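Local coordinates for pesticidal crystal protein Cry4Aa (Bacillus thuringiensis, PDB 2C9K) that promotes colloid-osmotic lysis of insect midgut epithelial cells after binding to them, as a pore-forming mosquito-larvicidal toxin, at residues M376-T381 with K389-G394; Y519-R524 with L571-E576; P542-L547 with E576-P581. All blocks are in the same frame, centred on the assembly; numbering follows the deposited sequence.

Contact 1: residues M376-T381 with K389-G394; sequences MDFFIT and KELTAG
Lys389, Leu391 and Met376 bury the most surface where strands 376-381 and 389-392 run antiparallel as the two arms of a beta hairpin. Leu391 and Met376 form a hydrogen-bonded pair: Met376 N gives to Leu391 O at 2.9 Å, and Leu391 N returns a bond to Met376 O at 3.1 Å. Their side chains lie next to each other and point the same way. Leu391 CG, anti to the backbone N (chi1 -160°), carries CD2 to 3.9 Å from Met376 CE. Leu391 CB meets the edge of the Phe378 ring, in plane, 3.8 Å from CE1. Lys389 exchanges backbone bonds with Phe378 and touches Ile380 with its aliphatic base, CB to CD1 3.9 Å, before the chain bends away toward its amine. This face packs on Phe301 and Leu299 of strand 294-303 and on Leu346, inside the beta prism of the middle domain. On the opposite face Asp377 OD2 and Glu390 OE2 stand 3.3 Å apart, their carboxylate planes 21° from each other. Lys375, in a salt bridge with Glu390 OE2, would partly offset the like charges.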
# COMPACT_ATOMS: atom_id res chain seq x y z
N MET A 376 16.31 20.86 -6.64
CA MET A 376 15.55 19.98 -5.75
C MET A 376 16.01 20.02 -4.30
O MET A 376 17.20 20.00 -4.00
CB MET A 376 15.60 18.54 -6.25
CG MET A 376 14.82 18.30 -7.53
SD MET A 376 14.94 16.59 -8.06
CE MET A 376 16.50 16.64 -8.93
N ASP A 377 15.03 20.06 -3.40
CA ASP A 377 15.29 20.08 -1.97
C ASP A 377 14.72 18.81 -1.38
O ASP A 377 13.49 18.67 -1.28
CB ASP A 377 14.60 21.27 -1.32
CG ASP A 377 15.26 22.58 -1.66
OD1 ASP A 377 14.64 23.63 -1.36
OD2 ASP A 377 16.38 22.57 -2.21
N PHE A 378 15.60 17.90 -0.98
CA PHE A 378 15.16 16.65 -0.38
C PHE A 378 15.07 16.77 1.13
O PHE A 378 15.88 17.44 1.78
CB PHE A 378 16.12 15.52 -0.75
CG PHE A 378 16.29 15.32 -2.22
CD1 PHE A 378 17.21 16.08 -2.94
CD2 PHE A 378 15.50 14.41 -2.91
CE1 PHE A 378 17.35 15.93 -4.32
CE2 PHE A 378 15.63 14.25 -4.29
CZ PHE A 378 16.55 15.01 -5.00
N PHE A 379 14.05 16.14 1.69
CA PHE A 379 13.87 16.11 3.13
C PHE A 379 14.05 14.65 3.52
O PHE A 379 13.12 13.85 3.48
CB PHE A 379 12.49 16.64 3.52
CG PHE A 379 12.39 18.13 3.44
CD1 PHE A 379 13.27 18.94 4.17
CD2 PHE A 379 11.43 18.75 2.64
CE1 PHE A 379 13.20 20.33 4.10
CE2 PHE A 379 11.35 20.14 2.57
CZ PHE A 379 12.24 20.93 3.30
N ILE A 380 15.30 14.35 3.84
CA ILE A 380 15.78 13.02 4.21
C ILE A 380 15.61 12.71 5.69
O ILE A 380 15.50 13.61 6.53
CB ILE A 380 17.28 12.93 3.83
CG1 ILE A 380 17.40 13.02 2.30
CG2 ILE A 380 17.90 11.67 4.39
CD1 ILE A 380 18.81 13.15 1.78
N THR A 381 15.58 11.42 6.01
CA THR A 381 15.46 10.99 7.40
C THR A 381 16.44 9.86 7.65
O THR A 381 16.61 8.97 6.80
CB THR A 381 14.01 10.51 7.73
OG1 THR A 381 13.93 10.20 9.13
CG2 THR A 381 13.64 9.27 6.91
N LYS A 389 19.12 17.99 2.06
CA LYS A 389 20.15 17.94 1.04
C LYS A 389 19.64 18.68 -0.18
O LYS A 389 18.44 18.85 -0.35
CB LYS A 389 20.47 16.49 0.68
CG LYS A 389 21.86 16.07 1.09
CD LYS A 389 22.10 16.29 2.57
CE LYS A 389 23.50 15.87 2.99
NZ LYS A 389 23.75 14.42 2.72
N GLU A 390 20.55 19.14 -1.02
CA GLU A 390 20.16 19.89 -2.20
C GLU A 390 20.85 19.31 -3.42
O GLU A 390 21.90 18.68 -3.31
CB GLU A 390 20.54 21.37 -2.00
CG GLU A 390 19.69 22.37 -2.77
CD GLU A 390 19.94 23.82 -2.34
OE1 GLU A 390 21.09 24.31 -2.50
OE2 GLU A 390 19.00 24.48 -1.83
N LEU A 391 20.23 19.52 -4.57
CA LEU A 391 20.75 19.05 -5.85
C LEU A 391 20.36 20.15 -6.83
O LEU A 391 19.17 20.37 -7.10
CB LEU A 391 20.09 17.72 -6.23
CG LEU A 391 20.83 16.86 -7.26
CD1 LEU A 391 22.19 16.45 -6.72
CD2 LEU A 391 19.99 15.63 -7.59
N THR A 392 21.35 20.87 -7.36
CA THR A 392 21.07 21.97 -8.27
C THR A 392 21.82 21.98 -9.60
O THR A 392 23.00 21.66 -9.67
CB THR A 392 21.35 23.32 -7.58
OG1 THR A 392 20.45 23.49 -6.48
CG2 THR A 392 21.18 24.46 -8.56
N ALA A 393 21.10 22.36 -10.65
CA ALA A 393 21.66 22.44 -11.98
C ALA A 393 22.56 23.68 -12.03
O ALA A 393 22.08 24.81 -11.86
CB ALA A 393 20.54 22.56 -13.01
N GLY A 394 23.85 23.45 -12.24
CA GLY A 394 24.80 24.55 -12.29
C GLY A 394 24.77 25.37 -11.01
O GLY A 394 25.17 24.89 -9.95

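Contact 2: residues Y519-R524 with L571-E576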
# COMPACT_ATOMS: atom_id res chain seq x y z
N TYR A 519 10.62 -22.13 14.36
CA TYR A 519 9.43 -21.70 13.65
C TYR A 519 8.87 -22.78 12.75
O TYR A 519 9.35 -23.91 12.72
CB TYR A 519 9.75 -20.51 12.73
CG TYR A 519 10.37 -19.30 13.37
CD1 TYR A 519 11.72 -19.31 13.76
CD2 TYR A 519 9.62 -18.15 13.59
CE1 TYR A 519 12.30 -18.18 14.36
CE2 TYR A 519 10.19 -17.02 14.19
CZ TYR A 519 11.53 -17.05 14.57
OH TYR A 519 12.09 -15.94 15.18
N PHE A 520 7.83 -22.38 12.03
CA PHE A 520 7.20 -23.19 11.01
C PHE A 520 7.08 -22.11 9.96
O PHE A 520 6.64 -21.00 10.26
CB PHE A 520 5.80 -23.69 11.44
CG PHE A 520 5.84 -24.94 12.28
CD1 PHE A 520 5.12 -25.02 13.47
CD2 PHE A 520 6.65 -26.01 11.91
CE1 PHE A 520 5.21 -26.14 14.28
CE2 PHE A 520 6.75 -27.14 12.73
CZ PHE A 520 6.03 -27.20 13.92
N ILE A 521 7.54 -22.36 8.74
CA ILE A 521 7.38 -21.32 7.75
C ILE A 521 6.10 -21.70 6.98
O ILE A 521 5.92 -22.85 6.59
CB ILE A 521 8.69 -21.13 6.86
CG1 ILE A 521 8.41 -21.42 5.39
CG2 ILE A 521 9.84 -21.97 7.40
CD1 ILE A 521 7.71 -20.30 4.72
N ARG A 522 5.19 -20.74 6.84
CA ARG A 522 3.89 -20.93 6.17
C ARG A 522 3.78 -20.04 4.94
O ARG A 522 4.27 -18.92 4.95
CB ARG A 522 2.79 -20.58 7.17
CG ARG A 522 1.39 -20.80 6.67
CD ARG A 522 0.40 -20.52 7.77
NE ARG A 522 0.14 -19.10 7.97
CZ ARG A 522 -0.62 -18.61 8.94
NH1 ARG A 522 -1.19 -19.43 9.81
NH2 ARG A 522 -0.84 -17.31 9.04
N ILE A 523 3.13 -20.53 3.90
CA ILE A 523 3.00 -19.77 2.65
C ILE A 523 1.56 -19.41 2.25
O ILE A 523 0.66 -20.25 2.32
CB ILE A 523 3.66 -20.56 1.49
CG1 ILE A 523 5.17 -20.42 1.57
CG2 ILE A 523 3.17 -20.08 0.15
CD1 ILE A 523 5.87 -21.29 0.58
N ARG A 524 1.35 -18.16 1.83
CA ARG A 524 0.04 -17.69 1.38
C ARG A 524 0.17 -17.57 -0.13
O ARG A 524 0.81 -16.66 -0.64
CB ARG A 524 -0.30 -16.31 1.98
CG ARG A 524 -1.73 -15.83 1.68
CD ARG A 524 -2.14 -14.64 2.55
NE ARG A 524 -3.57 -14.32 2.49
CZ ARG A 524 -4.16 -13.55 1.58
NH1 ARG A 524 -3.45 -12.99 0.61
NH2 ARG A 524 -5.47 -13.32 1.64
N LEU A 571 -0.67 -22.77 3.28
CA LEU A 571 -0.04 -24.07 3.47
C LEU A 571 1.20 -23.85 4.32
O LEU A 571 1.84 -22.81 4.23
CB LEU A 571 0.34 -24.72 2.13
CG LEU A 571 -0.78 -25.58 1.55
CD1 LEU A 571 -0.33 -26.23 0.24
CD2 LEU A 571 -1.16 -26.64 2.58
N GLU A 572 1.52 -24.85 5.13
CA GLU A 572 2.65 -24.77 6.05
C GLU A 572 3.55 -25.99 5.89
O GLU A 572 3.06 -27.11 5.75
CB GLU A 572 2.11 -24.71 7.47
CG GLU A 572 3.10 -24.38 8.54
CD GLU A 572 2.44 -24.26 9.90
OE1 GLU A 572 1.46 -23.49 10.03
OE2 GLU A 572 2.90 -24.95 10.84
N PHE A 573 4.86 -25.78 5.91
CA PHE A 573 5.78 -26.89 5.80
C PHE A 573 5.79 -27.64 7.13
O PHE A 573 5.59 -27.04 8.18
CB PHE A 573 7.19 -26.40 5.48
CG PHE A 573 7.30 -25.70 4.17
CD1 PHE A 573 7.25 -24.31 4.10
CD2 PHE A 573 7.51 -26.42 3.00
CE1 PHE A 573 7.39 -23.65 2.89
CE2 PHE A 573 7.65 -25.77 1.78
CZ PHE A 573 7.60 -24.38 1.72
N SER A 574 6.02 -28.95 7.07
CA SER A 574 6.03 -29.77 8.27
C SER A 574 7.23 -29.54 9.18
O SER A 574 7.08 -29.09 10.32
CB SER A 574 5.93 -31.24 7.89
OG SER A 574 6.94 -31.60 6.96
N ASN A 575 8.42 -29.87 8.70
CA ASN A 575 9.63 -29.69 9.51
C ASN A 575 9.82 -28.25 9.99
O ASN A 575 9.48 -27.29 9.30
CB ASN A 575 10.86 -30.15 8.72
CG ASN A 575 10.92 -29.55 7.33
OD1 ASN A 575 9.97 -29.65 6.55
ND2 ASN A 575 12.05 -28.93 7.00
N GLU A 576 10.37 -28.11 11.20
CA GLU A 576 10.60 -26.80 11.77
C GLU A 576 12.05 -26.34 11.62
O GLU A 576 12.96 -27.14 11.39
CB GLU A 576 10.22 -26.78 13.25
CG GLU A 576 10.90 -27.83 14.11
CD GLU A 576 10.56 -27.67 15.58
OE1 GLU A 576 11.14 -26.77 16.23
OE2 GLU A 576 9.70 -28.43 16.08
O HOH W 1 7.68 -25.15 8.41
O HOH W 2 -1.75 -22.64 9.92
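Tyr519 carries its OH to a hydrogen bond with His512 and meets the second segment through its carbonyl O, which lies against Glu576 CB. Phe520 meets two acceptors, Glu572 OE2 3.2 Å from its CB and Ser574 O 3.1 Å from ring atom CE2, and the ring lies 25° from the Glu572 carboxylate plane. At Ile521 the backbone takes over. Its O accepts a nearly straight bond (170°) from Phe573 N at 3.2 Å, whereas its N gives to a water at 2.8 Å that also lies close to Phe573 O and Asn575 O, where the second chain has bowed off the strand. Ile521 lies beside the Phe573 side chain, CG1 3.4 Å from CD1. Arg522 CG, anti to the backbone N (chi1 -177°), rests near Leu571 O. Its guanidinium pairs with Glu606, and a second water, weakly bonded to Glu572 OE1, bridges Arg522 NH1 to that carboxylate. Ile523 closes the row with two backbone bonds to Leu571, one each way, and its CD1 is 3.6 Å from Phe573 CE1. That ring also reaches Ile537, Leu539, Leu547 and Met549, filling the space between facing sheets as in the beta sandwich of domain III of activated Cry toxins.

Contact 3: residues P542-L547 with E576-P581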
# COMPACT_ATOMS: atom_id res chain seq x y z
N PRO A 542 20.11 -23.09 3.61
CA PRO A 542 21.50 -23.51 3.83
C PRO A 542 21.88 -23.44 5.29
O PRO A 542 21.73 -22.40 5.93
CB PRO A 542 22.28 -22.53 2.98
CG PRO A 542 21.38 -22.34 1.81
CD PRO A 542 20.03 -22.17 2.46
N GLY A 543 22.36 -24.56 5.83
CA GLY A 543 22.76 -24.60 7.21
C GLY A 543 21.63 -24.71 8.21
O GLY A 543 21.89 -24.80 9.41
N VAL A 544 20.38 -24.72 7.75
CA VAL A 544 19.25 -24.82 8.68
C VAL A 544 18.26 -25.97 8.43
O VAL A 544 18.07 -26.83 9.29
CB VAL A 544 18.44 -23.49 8.71
CG1 VAL A 544 17.26 -23.63 9.65
CG2 VAL A 544 19.33 -22.35 9.16
N ALA A 545 17.62 -26.00 7.27
CA ALA A 545 16.65 -27.06 7.00
C ALA A 545 16.38 -27.29 5.53
O ALA A 545 16.92 -26.59 4.66
CB ALA A 545 15.33 -26.75 7.72
N GLU A 546 15.55 -28.28 5.25
CA GLU A 546 15.16 -28.61 3.89
C GLU A 546 13.67 -28.94 3.90
O GLU A 546 13.28 -30.06 4.17
CB GLU A 546 15.94 -29.81 3.38
CG GLU A 546 15.82 -29.99 1.89
CD GLU A 546 16.60 -28.95 1.12
OE1 GLU A 546 16.33 -28.76 -0.09
OE2 GLU A 546 17.50 -28.32 1.72
N LEU A 547 12.85 -27.95 3.59
CA LEU A 547 11.41 -28.16 3.60
C LEU A 547 10.84 -28.35 2.20
O LEU A 547 11.37 -27.82 1.23
CB LEU A 547 10.73 -26.97 4.27
CG LEU A 547 11.25 -26.54 5.64
CD1 LEU A 547 12.67 -25.99 5.52
CD2 LEU A 547 10.32 -25.48 6.21
N GLU A 576 10.37 -28.11 11.20
CA GLU A 576 10.60 -26.80 11.77
C GLU A 576 12.05 -26.34 11.62
O GLU A 576 12.96 -27.14 11.39
CB GLU A 576 10.22 -26.78 13.25
CG GLU A 576 10.90 -27.83 14.11
CD GLU A 576 10.56 -27.67 15.58
OE1 GLU A 576 11.14 -26.77 16.23
OE2 GLU A 576 9.70 -28.43 16.08
N VAL A 577 12.25 -25.04 11.76
CA VAL A 577 13.57 -24.45 11.63
C VAL A 577 13.90 -23.63 12.88
O VAL A 577 13.01 -23.16 13.60
CB VAL A 577 13.61 -23.55 10.39
CG1 VAL A 577 12.89 -24.23 9.24
CG2 VAL A 577 12.96 -22.21 10.69
N LYS A 578 15.19 -23.47 13.15
CA LYS A 578 15.64 -22.70 14.29
C LYS A 578 16.73 -21.75 13.81
O LYS A 578 17.67 -22.15 13.12
CB LYS A 578 16.18 -23.62 15.40
CG LYS A 578 17.33 -24.53 15.00
CD LYS A 578 16.89 -25.67 14.06
CE LYS A 578 17.09 -25.34 12.59
NZ LYS A 578 16.40 -26.31 11.70
N PHE A 579 16.58 -20.48 14.18
CA PHE A 579 17.53 -19.45 13.79
C PHE A 579 18.24 -18.88 15.02
O PHE A 579 17.63 -18.73 16.08
CB PHE A 579 16.81 -18.33 13.05
CG PHE A 579 16.04 -18.79 11.84
CD1 PHE A 579 14.68 -18.56 11.74
CD2 PHE A 579 16.69 -19.42 10.78
CE1 PHE A 579 13.97 -18.93 10.59
CE2 PHE A 579 15.99 -19.80 9.64
CZ PHE A 579 14.63 -19.55 9.55
N ALA A 580 19.53 -18.59 14.88
CA ALA A 580 20.29 -18.03 15.98
C ALA A 580 20.15 -16.52 15.89
O ALA A 580 19.66 -16.00 14.90
CB ALA A 580 21.76 -18.43 15.86
N PRO A 581 20.57 -15.80 16.94
CA PRO A 581 20.47 -14.34 16.98
C PRO A 581 21.18 -13.65 15.83
O PRO A 581 22.34 -13.94 15.54
CB PRO A 581 21.10 -13.99 18.32
CG PRO A 581 20.75 -15.18 19.16
CD PRO A 581 21.07 -16.32 18.23
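A classic beta bulge, in which Val544 and Ala545 both face Ile541, opens strand 545-550 of the domain III beta sandwich and meets strand 577-579. The two strands belong to different sheets: 545-550 is an outermost strand of a five-stranded sheet, and 577-579 pairs with strand 517-527. The axes of 545-547 and 577-579 come no closer than 8.7 Å, too far for backbone pairing, and side chains bridge the gap. Val544 gives the most surface. Its CG1, anti to the backbone N (chi1 178°), points into the angle between three residues, 3.7 Å from Val577 CB, 4.0 Å from Phe579 CE2 and close to CE of Lys578. Ala545 CB packs on Val577 CG1 at 3.8 Å. Val577 CG1 is also touched by Leu547 CD1, at 4.1 Å, the leucine crossing the valine at about a right angle; deeper in, Leu547 also leans on Phe573 and Ile521. Lys578 is exposed. Its chain, bent at chi2 and chi3, runs antiparallel to the Val544 side chain and doubles back toward the bulge. There it makes the one hydrogen bond between the two segments: Lys578 NZ gives to Val544 O at 3.0 Å, coming from above the carbonyl plane, 56° out of it.

In the fold
Contact 1 stands apart in the middle domain, its centre about 45 Å from that of contact 2 and 44 Å from that of contact 3; the nearest atoms are about 27 and 25 Å away. Contacts 2 and 3 are neighbours in domain III, the C-terminal domain of the activated toxin, with centres about 12 Å apart, and share Glu576. Strand 517-527 ties them together: its first part pairs with 577-579, where Tyr519 N lies 2.7 Å from Val577 O, a probable hydrogen bond, and its later part with 571-572. Leu547 joins them from the facing sheet, its CD2 packing on Phe573 CB. None of the three contacts lies in the helical N-terminal domain.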